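Local coordinates for protein 5'-nucleotidase SurE (Aquifex aeolicus, PDB 2WQK) that probably removes the phosphate from nucleoside 5'-monophosphates, using one divalent metal cation per subunit, at residues K85-L99 and G115-G129. Sequence-based numbering, arbitrary orientation.
With NA (sodium ion), chain D; SO4 (sulfate ion), chain C.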
ATOM      1  N   LYS A  85      -7.462  -9.372 -31.979  1.00 16.37           N
ATOM      2  CA  LYS A  85      -6.998 -10.389 -31.047  0.50 16.09           C
ATOM      3  C   LYS A  85      -5.654 -10.979 -31.479  1.00 15.43           C
ATOM      4  O   LYS A  85      -5.485 -11.378 -32.657  1.00 16.89           O
ATOM      5  CB  LYS A  85      -8.005 -11.515 -30.894  0.50 16.51           C
ATOM      6  CG  LYS A  85      -9.309 -11.069 -30.286  0.50 17.71           C
ATOM      7  CD  LYS A  85     -10.256 -12.224 -30.180  0.50 19.08           C
ATOM      8  CE  LYS A  85     -11.546 -11.817 -29.491  0.50 22.30           C
ATOM      9  NZ  LYS A  85     -12.414 -10.998 -30.369  0.50 25.21           N
ATOM     10  N   PRO A  86      -4.714 -11.077 -30.519  1.00 14.83           N
ATOM     11  CA  PRO A  86      -3.473 -11.749 -30.796  1.00 13.56           C
ATOM     12  C   PRO A  86      -3.727 -13.251 -30.828  1.00 12.99           C
ATOM     13  O   PRO A  86      -4.846 -13.699 -30.455  1.00 15.10           O
ATOM     14  CB  PRO A  86      -2.603 -11.310 -29.630  1.00 13.54           C
ATOM     15  CG  PRO A  86      -3.576 -11.233 -28.513  1.00 13.90           C
ATOM     16  CD  PRO A  86      -4.784 -10.661 -29.100  1.00 14.39           C
ATOM     17  N   ASP A  87      -2.725 -14.038 -31.244  1.00 13.07           N
ATOM     18  CA  ASP A  87      -2.865 -15.470 -31.257  1.00 13.25           C
ATOM     19  C   ASP A  87      -2.935 -16.038 -29.842  1.00 12.33           C
ATOM     20  O   ASP A  87      -3.636 -17.044 -29.616  1.00 14.46           O
ATOM     21  CB  ASP A  87      -1.729 -16.111 -32.053  1.00 14.40           C
ATOM     22  CG  ASP A  87      -1.791 -15.716 -33.514  1.00 16.54           C
ATOM     23  OD1 ASP A  87      -2.462 -16.455 -34.250  1.00 21.58           O
ATOM     24  OD2 ASP A  87      -1.285 -14.637 -33.905  1.00 17.14           O
ATOM     25  N   LEU A  88      -2.162 -15.436 -28.952  1.00 11.69           N
ATOM     26  CA  LEU A  88      -2.112 -15.853 -27.545  1.00 10.55           C
ATOM     27  C   LEU A  88      -1.866 -14.660 -26.645  1.00 10.70           C
ATOM     28  O   LEU A  88      -1.251 -13.672 -27.051  1.00 11.54           O
ATOM     29  CB  LEU A  88      -0.960 -16.850 -27.267  1.00 11.85           C
ATOM     30  CG  LEU A  88      -0.982 -18.233 -27.934  1.00 14.69           C
ATOM     31  CD1 LEU A  88       0.401 -18.930 -27.905  1.00 17.01           C
ATOM     32  CD2 LEU A  88      -1.998 -19.131 -27.295  1.00 20.19           C
ATOM     33  N   VAL A  89      -2.425 -14.765 -25.420  1.00 10.66           N
ATOM     34  CA  VAL A  89      -2.017 -13.930 -24.315  1.00 10.90           C
ATOM     35  C   VAL A  89      -1.162 -14.812 -23.419  1.00 10.21           C
ATOM     36  O   VAL A  89      -1.560 -15.955 -23.081  1.00 10.70           O
ATOM     37  CB  VAL A  89      -3.230 -13.371 -23.501  1.00 10.38           C
ATOM     38  CG1 VAL A  89      -2.729 -12.799 -22.194  1.00 12.94           C
ATOM     39  CG2 VAL A  89      -4.013 -12.369 -24.381  1.00 12.55           C
ATOM     40  N   LEU A  90       0.027 -14.311 -23.069  1.00 10.59           N
ATOM     41  CA  LEU A  90       1.014 -15.054 -22.269  1.00 10.35           C
ATOM     42  C   LEU A  90       1.344 -14.199 -21.071  1.00 10.78           C
ATOM     43  O   LEU A  90       1.408 -12.992 -21.173  1.00 10.83           O
ATOM     44  CB  LEU A  90       2.298 -15.275 -23.104  1.00 10.67           C
ATOM     45  CG  LEU A  90       2.044 -16.033 -24.422  1.00 12.01           C
ATOM     46  CD1 LEU A  90       3.337 -16.112 -25.259  1.00 13.40           C
ATOM     47  CD2 LEU A  90       1.470 -17.426 -24.220  1.00 12.49           C
ATOM     48  N   SER A  91       1.507 -14.843 -19.919  1.00 10.13           N
ATOM     49  CA  SER A  91       1.788 -14.126 -18.694  1.00 10.25           C
ATOM     50  C   SER A  91       2.908 -14.818 -17.939  1.00 10.29           C
ATOM     51  O   SER A  91       2.817 -15.999 -17.656  1.00 11.65           O
ATOM     52  CB  SER A  91       0.516 -14.138 -17.816  1.00 11.18           C
ATOM     53  OG  SER A  91       0.701 -13.368 -16.666  1.00 12.64           O
ATOM     54  N   GLY A  92       3.965 -14.079 -17.665  1.00  9.66           N
ATOM     55  CA  GLY A  92       5.139 -14.632 -16.987  1.00 10.94           C
ATOM     56  C   GLY A  92       6.420 -14.188 -17.675  1.00 10.99           C
ATOM     57  O   GLY A  92       6.421 -13.197 -18.412  1.00 12.06           O
ATOM     58  N   ILE A  93       7.528 -14.890 -17.398  1.00 12.04           N
ATOM     59  CA  ILE A  93       7.668 -15.972 -16.451  1.00 12.36           C
ATOM     60  C   ILE A  93       7.748 -15.433 -15.061  1.00 11.56           C
ATOM     61  O   ILE A  93       8.592 -14.601 -14.745  1.00 12.82           O
ATOM     62  CB  ILE A  93       8.983 -16.759 -16.694  1.00 12.41           C
ATOM     63  CG1 ILE A  93       9.024 -17.314 -18.120  1.00 13.26           C
ATOM     64  CG2 ILE A  93       9.151 -17.878 -15.632  1.00 13.52           C
ATOM     65  CD1 ILE A  93      10.460 -17.517 -18.679  1.00 14.42           C
ATOM     66  N   ASN A  94       6.833 -15.894 -14.201  1.00 11.57           N
ATOM     67  CA  ASN A  94       6.823 -15.430 -12.831  1.00 12.50           C
ATOM     68  C   ASN A  94       8.067 -15.809 -12.056  1.00 13.61           C
ATOM     69  O   ASN A  94       8.580 -16.887 -12.226  1.00 14.11           O
ATOM     70  CB  ASN A  94       5.603 -15.971 -12.052  1.00 12.55           C
ATOM     71  CG  ASN A  94       5.338 -15.176 -10.758  1.00 13.15           C
ATOM     72  OD1 ASN A  94       5.256 -13.948 -10.785  1.00 13.80           O
ATOM     73  ND2 ASN A  94       5.206 -15.900  -9.619  1.00 14.64           N
ATOM     74  N   GLU A  95       8.468 -14.902 -11.175  1.00 15.40           N
ATOM     75  CA  GLU A  95       9.553 -15.142 -10.251  0.70 17.17           C
ATOM     76  C   GLU A  95       8.951 -15.894  -9.054  1.00 18.32           C
ATOM     77  O   GLU A  95       8.613 -15.295  -8.008  1.00 21.80           O
ATOM     78  CB  GLU A  95      10.160 -13.822  -9.787  0.70 17.87           C
ATOM     79  CG  GLU A  95      10.705 -12.924 -10.860  0.70 20.98           C
ATOM     80  CD  GLU A  95      11.083 -11.549 -10.306  0.70 25.11           C
ATOM     81  OE1 GLU A  95      10.588 -11.163  -9.198  0.70 29.47           O
ATOM     82  OE2 GLU A  95      11.880 -10.865 -10.969  0.70 24.75           O
ATOM     83  N   GLY A  96       8.731 -17.171  -9.239  1.00 16.77           N
ATOM     84  CA  GLY A  96       8.283 -18.078  -8.206  1.00 15.74           C
ATOM     85  C   GLY A  96       7.095 -18.860  -8.724  1.00 14.70           C
ATOM     86  O   GLY A  96       6.498 -18.505  -9.751  1.00 14.10           O
ATOM     87  N   PRO A  97       6.768 -19.967  -8.057  1.00 14.99           N
ATOM     88  CA  PRO A  97       5.708 -20.846  -8.531  1.00 14.43           C
ATOM     89  C   PRO A  97       4.295 -20.346  -8.296  1.00 13.67           C
ATOM     90  O   PRO A  97       4.066 -19.493  -7.424  1.00 14.18           O
ATOM     91  CB  PRO A  97       5.933 -22.136  -7.751  1.00 15.58           C
ATOM     92  CG  PRO A  97       6.548 -21.656  -6.490  1.00 14.95           C
ATOM     93  CD  PRO A  97       7.389 -20.436  -6.813  1.00 15.32           C
ATOM     94  N   ASN A  98       3.364 -20.908  -9.070  1.00 12.25           N
ATOM     95  CA  ASN A  98       1.932 -20.731  -8.841  1.00 12.43           C
ATOM     96  C   ASN A  98       1.239 -22.080  -8.963  1.00 11.44           C
ATOM     97  O   ASN A  98       0.829 -22.508 -10.061  1.00 12.23           O
ATOM     98  CB  ASN A  98       1.402 -19.707  -9.824  1.00 11.94           C
ATOM     99  CG  ASN A  98       1.772 -18.299  -9.408  1.00 12.31           C
ATOM    100  OD1 ASN A  98       1.358 -17.824  -8.333  1.00 14.64           O
ATOM    101  ND2 ASN A  98       2.580 -17.617 -10.237  1.00 12.99           N
ATOM    102  N   LEU A  99       1.209 -22.788  -7.823  1.00 12.49           N
ATOM    103  CA  LEU A  99       0.761 -24.149  -7.736  1.00 11.75           C
ATOM    104  C   LEU A  99      -0.428 -24.282  -6.782  1.00 12.82           C
ATOM    105  O   LEU A  99      -0.600 -23.500  -5.832  1.00 14.55           O
ATOM    106  CB  LEU A  99       1.899 -25.013  -7.162  1.00 13.07           C
ATOM    107  CG  LEU A  99       3.116 -25.101  -8.066  1.00 12.87           C
ATOM    108  CD1 LEU A  99       4.377 -25.495  -7.271  1.00 16.36           C
ATOM    109  CD2 LEU A  99       2.894 -26.054  -9.243  1.00 15.02           C
ATOM    110  N   GLY A 115      -6.952 -12.864 -20.487  1.00 10.74           N
ATOM    111  CA  GLY A 115      -6.898 -13.147 -21.929  1.00 11.32           C
ATOM    112  C   GLY A 115      -8.012 -14.068 -22.366  1.00 11.02           C
ATOM    113  O   GLY A 115      -8.688 -13.805 -23.356  1.00 12.61           O
ATOM    114  N   ARG A 116      -8.246 -15.147 -21.600  1.00 11.28           N
ATOM    115  CA  ARG A 116      -9.273 -16.115 -21.969  0.50 12.55           C
ATOM    116  C   ARG A 116     -10.677 -15.498 -21.820  1.00 12.51           C
ATOM    117  O   ARG A 116     -11.558 -15.792 -22.625  1.00 13.09           O
ATOM    118  CB  ARG A 116      -9.109 -17.427 -21.166  0.50 13.39           C
ATOM    119  CG  ARG A 116      -9.798 -18.642 -21.761  0.50 16.33           C
ATOM    120  CD  ARG A 116      -9.698 -18.790 -23.288  0.50 17.57           C
ATOM    121  NE  ARG A 116     -10.978 -18.467 -23.950  0.50 19.47           N
ATOM    122  CZ  ARG A 116     -11.241 -18.410 -25.264  0.50 21.75           C
ATOM    123  NH1 ARG A 116     -12.474 -18.132 -25.657  0.50 23.98           N
ATOM    124  NH2 ARG A 116     -10.319 -18.629 -26.184  0.50 21.16           N
ATOM    125  N   ILE A 117     -10.857 -14.594 -20.846  1.00 12.06           N
ATOM    126  CA  ILE A 117     -12.156 -13.867 -20.707  1.00 12.38           C
ATOM    127  C   ILE A 117     -12.441 -13.073 -21.987  1.00 12.66           C
ATOM    128  O   ILE A 117     -13.602 -12.985 -22.445  1.00 15.06           O
ATOM    129  CB  ILE A 117     -12.154 -12.937 -19.491  1.00 12.38           C
ATOM    130  CG1 ILE A 117     -12.269 -13.784 -18.225  1.00 14.68           C
ATOM    131  CG2 ILE A 117     -13.299 -11.868 -19.527  1.00 14.10           C
ATOM    132  CD1 ILE A 117     -12.039 -13.002 -16.928  1.00 15.84           C
ATOM    133  N   LEU A 118     -11.375 -12.514 -22.563  1.00 12.23           N
ATOM    134  CA  LEU A 118     -11.478 -11.732 -23.780  1.00 13.46           C
ATOM    135  C   LEU A 118     -11.588 -12.589 -25.039  1.00 13.24           C
ATOM    136  O   LEU A 118     -11.650 -12.021 -26.148  1.00 16.46           O
ATOM    137  CB  LEU A 118     -10.260 -10.811 -23.910  1.00 13.89           C
ATOM    138  CG  LEU A 118     -10.240  -9.620 -22.952  1.00 13.92           C
ATOM    139  CD1 LEU A 118      -8.931  -8.826 -22.992  1.00 17.57           C
ATOM    140  CD2 LEU A 118     -11.397  -8.650 -23.194  1.00 18.10           C
ATOM    141  N   GLY A 119     -11.585 -13.922 -24.901  1.00 13.27           N
ATOM    142  CA  GLY A 119     -11.748 -14.797 -26.044  1.00 13.41           C
ATOM    143  C   GLY A 119     -10.467 -15.152 -26.747  1.00 13.71           C
ATOM    144  O   GLY A 119     -10.489 -15.502 -27.961  1.00 16.50           O
ATOM    145  N   ILE A 120      -9.349 -15.065 -26.013  1.00 12.14           N
ATOM    146  CA  ILE A 120      -8.022 -15.333 -26.609  1.00 12.77           C
ATOM    147  C   ILE A 120      -7.384 -16.510 -25.860  1.00 12.52           C
ATOM    148  O   ILE A 120      -7.371 -16.503 -24.644  1.00 12.04           O
ATOM    149  CB  ILE A 120      -7.081 -14.116 -26.455  1.00 12.38           C
ATOM    150  CG1 ILE A 120      -7.728 -12.816 -26.975  1.00 13.13           C
ATOM    151  CG2 ILE A 120      -5.731 -14.445 -27.123  1.00 13.97           C
ATOM    152  CD1 ILE A 120      -7.202 -11.495 -26.378  1.00 15.62           C
ATOM    153  N   PRO A 121      -6.845 -17.506 -26.565  1.00 12.53           N
ATOM    154  CA  PRO A 121      -6.165 -18.618 -25.896  1.00 12.45           C
ATOM    155  C   PRO A 121      -5.001 -18.051 -25.068  1.00 11.36           C
ATOM    156  O   PRO A 121      -4.282 -17.125 -25.522  1.00 11.94           O
ATOM    157  CB  PRO A 121      -5.684 -19.507 -27.039  1.00 14.05           C
ATOM    158  CG  PRO A 121      -6.519 -19.061 -28.225  1.00 15.20           C
ATOM    159  CD  PRO A 121      -6.880 -17.666 -28.027  1.00 13.19           C
ATOM    160  N   SER A 122      -4.801 -18.617 -23.865  1.00 10.33           N
ATOM    161  CA  SER A 122      -3.900 -17.981 -22.907  1.00 10.46           C
ATOM    162  C   SER A 122      -3.143 -18.973 -22.037  1.00 10.45           C
ATOM    163  O   SER A 122      -3.654 -20.041 -21.734  1.00 11.33           O
ATOM    164  CB  SER A 122      -4.612 -16.949 -22.041  1.00 11.43           C
ATOM    165  OG  SER A 122      -5.360 -16.003 -22.791  1.00 13.41           O
ATOM    166  N   ILE A 123      -1.933 -18.581 -21.636  1.00  9.51           N
ATOM    167  CA  ILE A 123      -1.036 -19.432 -20.857  1.00  9.12           C
ATOM    168  C   ILE A 123      -0.286 -18.577 -19.859  1.00  9.01           C
ATOM    169  O   ILE A 123       0.197 -17.491 -20.193  1.00  9.26           O
ATOM    170  CB  ILE A 123       0.043 -20.113 -21.765  1.00  9.02           C
ATOM    171  CG1 ILE A 123      -0.578 -20.796 -22.967  1.00 10.72           C
ATOM    172  CG2 ILE A 123       0.861 -21.052 -20.958  1.00 11.13           C
ATOM    173  CD1 ILE A 123       0.476 -21.349 -23.980  1.00 12.23           C
ATOM    174  N   ALA A 124      -0.227 -19.083 -18.627  1.00  9.55           N
ATOM    175  CA  ALA A 124       0.586 -18.500 -17.531  1.00  9.77           C
ATOM    176  C   ALA A 124       1.842 -19.384 -17.365  1.00  9.42           C
ATOM    177  O   ALA A 124       1.701 -20.615 -17.389  1.00 10.48           O
ATOM    178  CB  ALA A 124      -0.189 -18.490 -16.192  1.00 10.96           C
ATOM    179  N   PHE A 125       3.015 -18.754 -17.157  1.00  9.98           N
ATOM    180  CA  PHE A 125       4.253 -19.490 -16.917  1.00  9.99           C
ATOM    181  C   PHE A 125       4.862 -18.966 -15.622  1.00 10.50           C
ATOM    182  O   PHE A 125       5.030 -17.748 -15.450  1.00 11.20           O
ATOM    183  CB  PHE A 125       5.255 -19.159 -18.036  1.00 10.37           C
ATOM    184  CG  PHE A 125       4.826 -19.618 -19.422  1.00 11.26           C
ATOM    185  CD1 PHE A 125       4.953 -20.952 -19.789  1.00 12.97           C
ATOM    186  CD2 PHE A 125       4.376 -18.719 -20.376  1.00 12.44           C
ATOM    187  CE1 PHE A 125       4.592 -21.380 -21.064  1.00 14.05           C
ATOM    188  CE2 PHE A 125       4.026 -19.157 -21.659  1.00 14.54           C
ATOM    189  CZ  PHE A 125       4.137 -20.459 -21.985  1.00 14.19           C
ATOM    190  N   SER A 126       5.245 -19.901 -14.751  1.00 11.12           N
ATOM    191  CA  SER A 126       5.878 -19.589 -13.466  1.00 11.71           C
ATOM    192  C   SER A 126       7.066 -20.522 -13.242  1.00 12.22           C
ATOM    193  O   SER A 126       7.009 -21.679 -13.620  1.00 12.99           O
ATOM    194  CB  SER A 126       4.859 -19.778 -12.330  1.00 11.23           C
ATOM    195  OG  SER A 126       3.759 -18.919 -12.535  1.00 11.88           O
ATOM    196  N   ALA A 127       8.122 -19.963 -12.637  1.00 13.29           N
ATOM    197  CA  ALA A 127       9.347 -20.698 -12.278  1.00 13.96           C
ATOM    198  C   ALA A 127       9.248 -21.320 -10.874  1.00 15.42           C
ATOM    199  O   ALA A 127       9.025 -20.597  -9.901  1.00 16.29           O
ATOM    200  CB  ALA A 127      10.563 -19.732 -12.325  1.00 13.89           C
ATOM    201  N   PHE A 128       9.477 -22.623 -10.792  1.00 16.75           N
ATOM    202  CA  PHE A 128       9.512 -23.333  -9.515  1.00 17.92           C
ATOM    203  C   PHE A 128      10.945 -23.312  -9.031  1.00 20.75           C
ATOM    204  O   PHE A 128      11.757 -24.203  -9.348  1.00 22.52           O
ATOM    205  CB  PHE A 128       9.002 -24.760  -9.651  1.00 18.27           C
ATOM    206  CG  PHE A 128       9.076 -25.559  -8.359  1.00 19.05           C
ATOM    207  CD1 PHE A 128       8.206 -25.267  -7.305  1.00 18.75           C
ATOM    208  CD2 PHE A 128       9.950 -26.618  -8.225  1.00 19.42           C
ATOM    209  CE1 PHE A 128       8.205 -25.975  -6.148  1.00 21.13           C
ATOM    210  CE2 PHE A 128       9.959 -27.354  -7.050  1.00 20.00           C
ATOM    211  CZ  PHE A 128       9.091 -27.030  -6.017  1.00 20.09           C
ATOM    212  N   GLY A 129      11.232 -22.228  -8.328  1.00 23.68           N
ATOM    213  CA  GLY A 129      12.550 -21.960  -7.735  1.00 26.96           C
ATOM    214  C   GLY A 129      12.417 -20.746  -6.851  1.00 29.19           C
ATOM    215  O   GLY A 129      11.406 -20.005  -6.909  1.00 29.83           O
TER
HETATM  216 NA    NA D 254       5.098 -12.465  -9.005  1.00 16.70          NA
HETATM  217  S   SO4 C 252       2.236 -13.660  -8.722  1.00 15.81           S
HETATM  218  O1  SO4 C 252       3.332 -14.200  -7.918  1.00 19.01           O
HETATM  219  O2  SO4 C 252       2.761 -12.441  -9.415  1.00 17.97           O
HETATM  220  O3  SO4 C 252       1.846 -14.574  -9.734  1.00 12.87           O
HETATM  221  O4  SO4 C 252       1.060 -13.276  -7.878  1.00 16.67           O
HETATM  222  O   HOH W   1       6.532 -13.584  -7.365  1.00 26.37           O
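Lys85 lays its aliphatic chain across Ile120, CG to CG1 4.1 Å, while Pro86 crosses that isoleucine at right angles, CD on CD1. Leu88 drops CD2 onto the ring of Pro121. Val89 rests CG2 on Ile120 CG2 at 3.8 Å, and CB lies close over Gly115 CA, where even a CB would collide with Val89 CB and Ser122 OG. The valine's backbone N and O start the parallel ladder, bonded to Pro121 O and Ile123 N. On the sheet face turned to helices 15-24 and 135-152, Leu90 lies beside Ile123, and its CD2 reaches the edge of the Phe125 ring, 4.0 Å from CE2. Strands 88-94 and 122-128, 3° apart, form a beta-alpha-beta unit with helix 107-117 in the middle of the SurE sheet. A beta bulge follows Ser91: Gly92 and Ile93, joined by a cis peptide, are not bridged to strand 122-128, and Asn94 N donates to Phe125 O at 2.9 Å. With CG swung anti to its backbone N (chi1 -163°), Asn94 sends OD1 to the sodium ion at 2.3 Å, a site shared with Asp10 and Ser40; its ND2 donates to Gly96 O and, weakly, to the sulfate. Pro97 brings CB to the edge of the Phe128 ring, in its plane. Asn98 ND2 gives Ser126 OG a nearly straight bond (2.9 Å, 170°) in its own amide plane and reaches sulfate O3 at 3.2 Å. A leucine here would probably leave Ser126 OG without this donor and cost the sulfate one of its hydrogen-bond donors. Leu99 CD1 touches Phe128 CD1 at 3.8 Å.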